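Local coordinates for TetR family transcriptional regulator (Streptomyces coelicolor, PDB 6SRN), which probably binds operator DNA as a dimeric transcriptional regulator and binds a furan-carboxylic acid bacterial hormone that controls antibiotic production, at residues Q98-T101 / P102-V106; Q202-R205 / E206-F210. All coordinates share one frame; numbering follows the deposited sequence.

Interaction 1 of 2, residues Q98-T101 / P102-V106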
loop_
_atom_site.group_PDB
_atom_site.type_symbol
_atom_site.label_atom_id
_atom_site.label_comp_id
_atom_site.label_asym_id
_atom_site.label_seq_id
_atom_site.Cartn_x
_atom_site.Cartn_y
_atom_site.Cartn_z
ATOM N N GLN A 98 5.141 17.165 25.862
ATOM C CA GLN A 98 6.576 17.469 25.927
ATOM C C GLN A 98 6.963 18.711 25.150
ATOM O O GLN A 98 8.126 19.145 25.186
ATOM C CB GLN A 98 7.315 16.261 25.479
ATOM C CG GLN A 98 7.130 15.176 26.502
ATOM C CD GLN A 98 7.908 13.960 26.098
ATOM O OE1 GLN A 98 7.387 13.051 25.454
ATOM N NE2 GLN A 98 9.177 13.914 26.510
ATOM N N GLY A 99 5.994 19.347 24.506
ATOM C CA GLY A 99 6.233 20.612 23.887
ATOM C C GLY A 99 6.807 20.536 22.508
ATOM O O GLY A 99 7.344 21.524 22.012
ATOM N N PHE A 100 6.670 19.383 21.856
ATOM C CA PHE A 100 7.060 19.329 20.444
ATOM C C PHE A 100 6.105 20.207 19.598
ATOM O O PHE A 100 4.931 20.302 19.918
ATOM C CB PHE A 100 7.167 17.887 19.936
ATOM C CG PHE A 100 8.325 17.152 20.544
ATOM C CD1 PHE A 100 9.596 17.289 20.034
ATOM C CD2 PHE A 100 8.139 16.359 21.665
ATOM C CE1 PHE A 100 10.646 16.612 20.615
ATOM C CE2 PHE A 100 9.192 15.680 22.248
ATOM C CZ PHE A 100 10.446 15.806 21.710
ATOM N N THR A 101 6.638 20.857 18.581
ATOM C CA THR A 101 5.830 21.679 17.663
ATOM C C THR A 101 4.838 20.820 16.883
ATOM O O THR A 101 4.966 19.610 16.861
ATOM C CB THR A 101 6.703 22.425 16.624
ATOM O OG1 THR A 101 7.336 21.503 15.715
ATOM C CG2 THR A 101 7.738 23.342 17.308
ATOM N N PRO A 102 3.824 21.454 16.302
ATOM C CA PRO A 102 2.833 20.667 15.560
ATOM C C PRO A 102 3.444 19.736 14.510
ATOM O O PRO A 102 3.117 18.537 14.443
ATOM C CB PRO A 102 1.962 21.761 14.930
ATOM C CG PRO A 102 1.944 22.828 16.022
ATOM C CD PRO A 102 3.381 22.858 16.437
ATOM N N LEU A 103 4.365 20.224 13.694
ATOM C CA LEU A 103 4.917 19.393 12.640
ATOM C C LEU A 103 5.863 18.315 13.215
ATOM O O LEU A 103 5.882 17.200 12.718
ATOM C CB LEU A 103 5.707 20.238 11.653
ATOM C CG LEU A 103 5.219 20.425 10.238
ATOM C CD1 LEU A 103 6.431 20.849 9.403
ATOM C CD2 LEU A 103 4.486 19.238 9.701
ATOM N N GLU A 104 6.629 18.644 14.262
ATOM C CA GLU A 104 7.485 17.643 14.950
ATOM C C GLU A 104 6.643 16.550 15.601
ATOM O O GLU A 104 7.085 15.419 15.681
ATOM C CB GLU A 104 8.268 18.322 16.061
ATOM C CG GLU A 104 9.441 19.100 15.526
ATOM C CD GLU A 104 10.159 19.790 16.659
ATOM O OE1 GLU A 104 9.484 20.082 17.690
ATOM O OE2 GLU A 104 11.380 19.955 16.569
ATOM N N THR A 105 5.431 16.878 16.017
ATOM C CA THR A 105 4.517 15.893 16.611
ATOM C C THR A 105 4.136 14.890 15.528
ATOM O O THR A 105 4.159 13.660 15.779
ATOM C CB THR A 105 3.282 16.581 17.204
ATOM O OG1 THR A 105 3.695 17.430 18.302
ATOM C CG2 THR A 105 2.219 15.608 17.668
ATOM N N VAL A 106 3.761 15.383 14.358
ATOM C CA VAL A 106 3.437 14.493 13.212
ATOM C C VAL A 106 4.651 13.619 12.869
ATOM O O VAL A 106 4.536 12.391 12.706
ATOM C CB VAL A 106 3.028 15.296 11.988
ATOM C CG1 VAL A 106 2.747 14.400 10.796
ATOM C CG2 VAL A 106 1.789 16.147 12.261
HETATM O O HOH W 1 9.862 21.350 19.776
#
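Thr101 and Glu104 hold each other in a capping box at the start of helix 102-119, a textbook solution to the problem of the backbone N-H groups that a first helical turn leaves without carbonyl partners. Thr101 is the N-cap. Its OG1, placed between the backbone N and the carbonyl carbon (chi1 67°), faces the helix and accepts a bond from Glu104 N at 3.3 Å. Glu104 answers in the reverse direction: its chain runs back extended beyond CG, and OE1 accepts from Thr101 N at 3.1 Å, a fairly straight bond (160° at the hydrogen) that meets the carboxylate on its anti side, slightly out of plane. This bond would probably favour the charged form of the carboxylate. The threonine hydroxyl also gives a weak bond to the same OE1. A water also donates to Glu104 OE1, at a short 2.5 Å, and weakly to Gly99 O.

Phe100 turns its ring toward this oxygen. Glu104 OE1 lies at the ring edge, near its plane and 3.6 Å from Phe100 CD1, where the slightly positive rim of the ring would probably suit a carboxylate oxygen.

The residue after Glu104 also turns back: Thr105 gives two bonds to Thr101 O. Its backbone N lies 2.9 Å from Thr101 O, while OG1, also 2.9 Å away, comes from above the carbonyl plane.

Upstream, Gly99 takes a positive phi and ends helix 88-96 in a Schellman motif, so a helix stop and a helix start are only two residues apart. Gln163, just after helix 145-161, bonds to Thr101 OG1 and Leu103 N. Thr105 packs on Met92 and Ile95 of helix 88-96, Pro102 rests on helix 145-161, and Leu103 and Val106 face helix 197-212.

Interaction 2 of 2, residues Q202-R205 / E206-F210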
loop_
_atom_site.group_PDB
_atom_site.type_symbol
_atom_site.label_atom_id
_atom_site.label_comp_id
_atom_site.label_asym_id
_atom_site.label_seq_id
_atom_site.Cartn_x
_atom_site.Cartn_y
_atom_site.Cartn_z
ATOM N N GLN A 202 12.988 7.045 6.387
ATOM C CA GLN A 202 13.852 8.226 6.403
ATOM C C GLN A 202 13.943 8.890 5.064
ATOM O O GLN A 202 13.809 10.101 4.955
ATOM C CB GLN A 202 15.236 7.873 6.901
ATOM C CG GLN A 202 16.232 9.045 6.926
ATOM C CD GLN A 202 15.621 10.334 7.495
ATOM O OE1 GLN A 202 15.069 10.337 8.596
ATOM N NE2 GLN A 202 15.751 11.459 6.748
ATOM N N GLU A 203 14.146 8.100 4.012
ATOM C CA GLU A 203 14.380 8.737 2.719
ATOM C C GLU A 203 13.103 9.360 2.154
ATOM O O GLU A 203 13.161 10.347 1.457
ATOM C CB GLU A 203 15.034 7.751 1.756
ATOM C CG GLU A 203 14.189 6.600 1.305
ATOM C CD GLU A 203 14.969 5.418 0.734
ATOM O OE1 GLU A 203 16.248 5.293 0.797
ATOM O OE2 GLU A 203 14.253 4.550 0.205
ATOM N N LEU A 204 11.959 8.763 2.420
ATOM C CA LEU A 204 10.691 9.305 1.945
ATOM C C LEU A 204 10.251 10.500 2.830
ATOM O O LEU A 204 9.810 11.513 2.283
ATOM C CB LEU A 204 9.617 8.190 2.007
ATOM C CG LEU A 204 8.160 8.620 1.801
ATOM C CD1 LEU A 204 7.980 9.270 0.462
ATOM C CD2 LEU A 204 7.246 7.390 1.955
ATOM N N ARG A 205 10.338 10.367 4.141
ATOM C CA ARG A 205 10.026 11.430 5.117
ATOM C C ARG A 205 10.848 12.677 4.816
ATOM O O ARG A 205 10.334 13.823 4.877
ATOM C CB ARG A 205 10.374 10.848 6.464
ATOM C CG ARG A 205 10.284 11.584 7.744
ATOM C CD ARG A 205 11.148 10.687 8.621
ATOM N NE ARG A 205 12.371 11.347 8.991
ATOM C CZ ARG A 205 12.403 12.417 9.766
ATOM N NH1 ARG A 205 11.268 12.957 10.226
ATOM N NH2 ARG A 205 13.556 12.948 10.087
ATOM N N GLU A 206 12.106 12.504 4.435
ATOM C CA GLU A 206 12.927 13.685 4.133
ATOM C C GLU A 206 12.293 14.515 3.011
ATOM O O GLU A 206 12.212 15.771 3.091
ATOM C CB GLU A 206 14.376 13.282 3.821
ATOM C CG GLU A 206 15.336 14.477 3.768
ATOM C CD GLU A 206 15.320 15.277 2.480
ATOM O OE1 GLU A 206 14.953 14.781 1.380
ATOM O OE2 GLU A 206 15.759 16.472 2.555
ATOM N N LEU A 207 11.810 13.842 1.987
ATOM C CA LEU A 207 11.131 14.559 0.912
ATOM C C LEU A 207 9.807 15.172 1.380
ATOM O O LEU A 207 9.520 16.339 1.128
ATOM C CB LEU A 207 10.822 13.605 -0.236
ATOM C CG LEU A 207 11.990 12.900 -0.908
ATOM C CD1 LEU A 207 11.468 11.917 -1.947
ATOM C CD2 LEU A 207 12.930 13.896 -1.545
ATOM N N MET A 208 8.985 14.390 2.070
ATOM C CA MET A 208 7.655 14.879 2.438
ATOM C C MET A 208 7.763 16.053 3.365
ATOM O O MET A 208 7.050 17.026 3.167
ATOM C CB MET A 208 6.846 13.770 3.087
ATOM C CG MET A 208 6.753 12.614 2.128
ATOM S SD MET A 208 5.499 12.862 0.897
ATOM C CE MET A 208 3.918 12.883 1.804
ATOM N N PHE A 209 8.609 15.972 4.382
ATOM C CA PHE A 209 8.699 17.083 5.333
ATOM C C PHE A 209 9.445 18.285 4.766
ATOM O O PHE A 209 9.107 19.402 5.133
ATOM C CB PHE A 209 9.212 16.618 6.680
ATOM C CG PHE A 209 8.179 15.877 7.439
ATOM C CD1 PHE A 209 7.230 16.536 8.223
ATOM C CD2 PHE A 209 8.069 14.514 7.266
ATOM C CE1 PHE A 209 6.221 15.812 8.863
ATOM C CE2 PHE A 209 7.085 13.813 7.924
ATOM C CZ PHE A 209 6.155 14.454 8.687
ATOM N N PHE A 210 10.338 18.073 3.811
ATOM C CA PHE A 210 10.952 19.203 3.086
ATOM C C PHE A 210 9.863 20.003 2.378
ATOM O O PHE A 210 9.872 21.267 2.398
ATOM C CB PHE A 210 11.991 18.747 2.086
ATOM C CG PHE A 210 12.629 19.881 1.351
ATOM C CD1 PHE A 210 12.065 20.385 0.181
ATOM C CD2 PHE A 210 13.777 20.440 1.845
ATOM C CE1 PHE A 210 12.660 21.445 -0.487
ATOM C CE2 PHE A 210 14.376 21.496 1.195
ATOM C CZ PHE A 210 13.804 22.010 0.041
HETATM O O HOH W 2 15.427 11.991 0.719
#
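Arg205 lays the aliphatic part of its side chain against Phe209 one turn later, CG standing 3.7 Å from ring atom CD2. The phenyl edge also faces Arg205 O, in the ring plane and 3.4 Å from CD2, while that same carbonyl accepts the helical bond from Phe209 N at 2.8 Å. On another side of the helix, the side chains of Leu204 and Met208 run alongside each other, Leu204 CD1 lying 3.9 Å from Met208 CG.

A second shell sets the arginine. With its chain bent at chi3 (112°), Arg205 presents NE to Gln202 OE1 at 2.9 Å; the oxygen lies close to the guanidinium plane, although the donor stands above the plane of the amide. NH1 makes a salt bridge to Glu107 of helix 102-119, so two residues fix the guanidinium. A water links Glu203 O to Glu206 OE1, and Glu206 OE2 pairs with Arg165 of the second subunit.

Phe209 packs between helix 102-119 and Leu177 of helix 170-192, the latter helix also taking Leu204 and Met208, and Met208 also meets Met208 of the second subunit across the dimer interface.

How the interactions relate
Interaction 1 precedes interaction 2 along the chain, and their centres are about 16 Å apart, both in the C-terminal, ligand-binding part of this TetR-family protein. Residues 98-106 lead into helix 102-119; residues 202-210 lie within helix 197-212, the last helix of the chain. The two helices pack directly: Leu103 CD2 is 3.9 Å from Phe209 CE1, and Val106 CG1 is 4.0 Å from Phe209 CZ. Helices distant in sequence are thereby joined in one all-helical bundle. Helix 102-119 supplies Leu110 and Phe117 to the hormone pocket further along, whereas helix 197-212 carries contacts with the second subunit, so this packing connects a pocket-lining helix with the dimer interface.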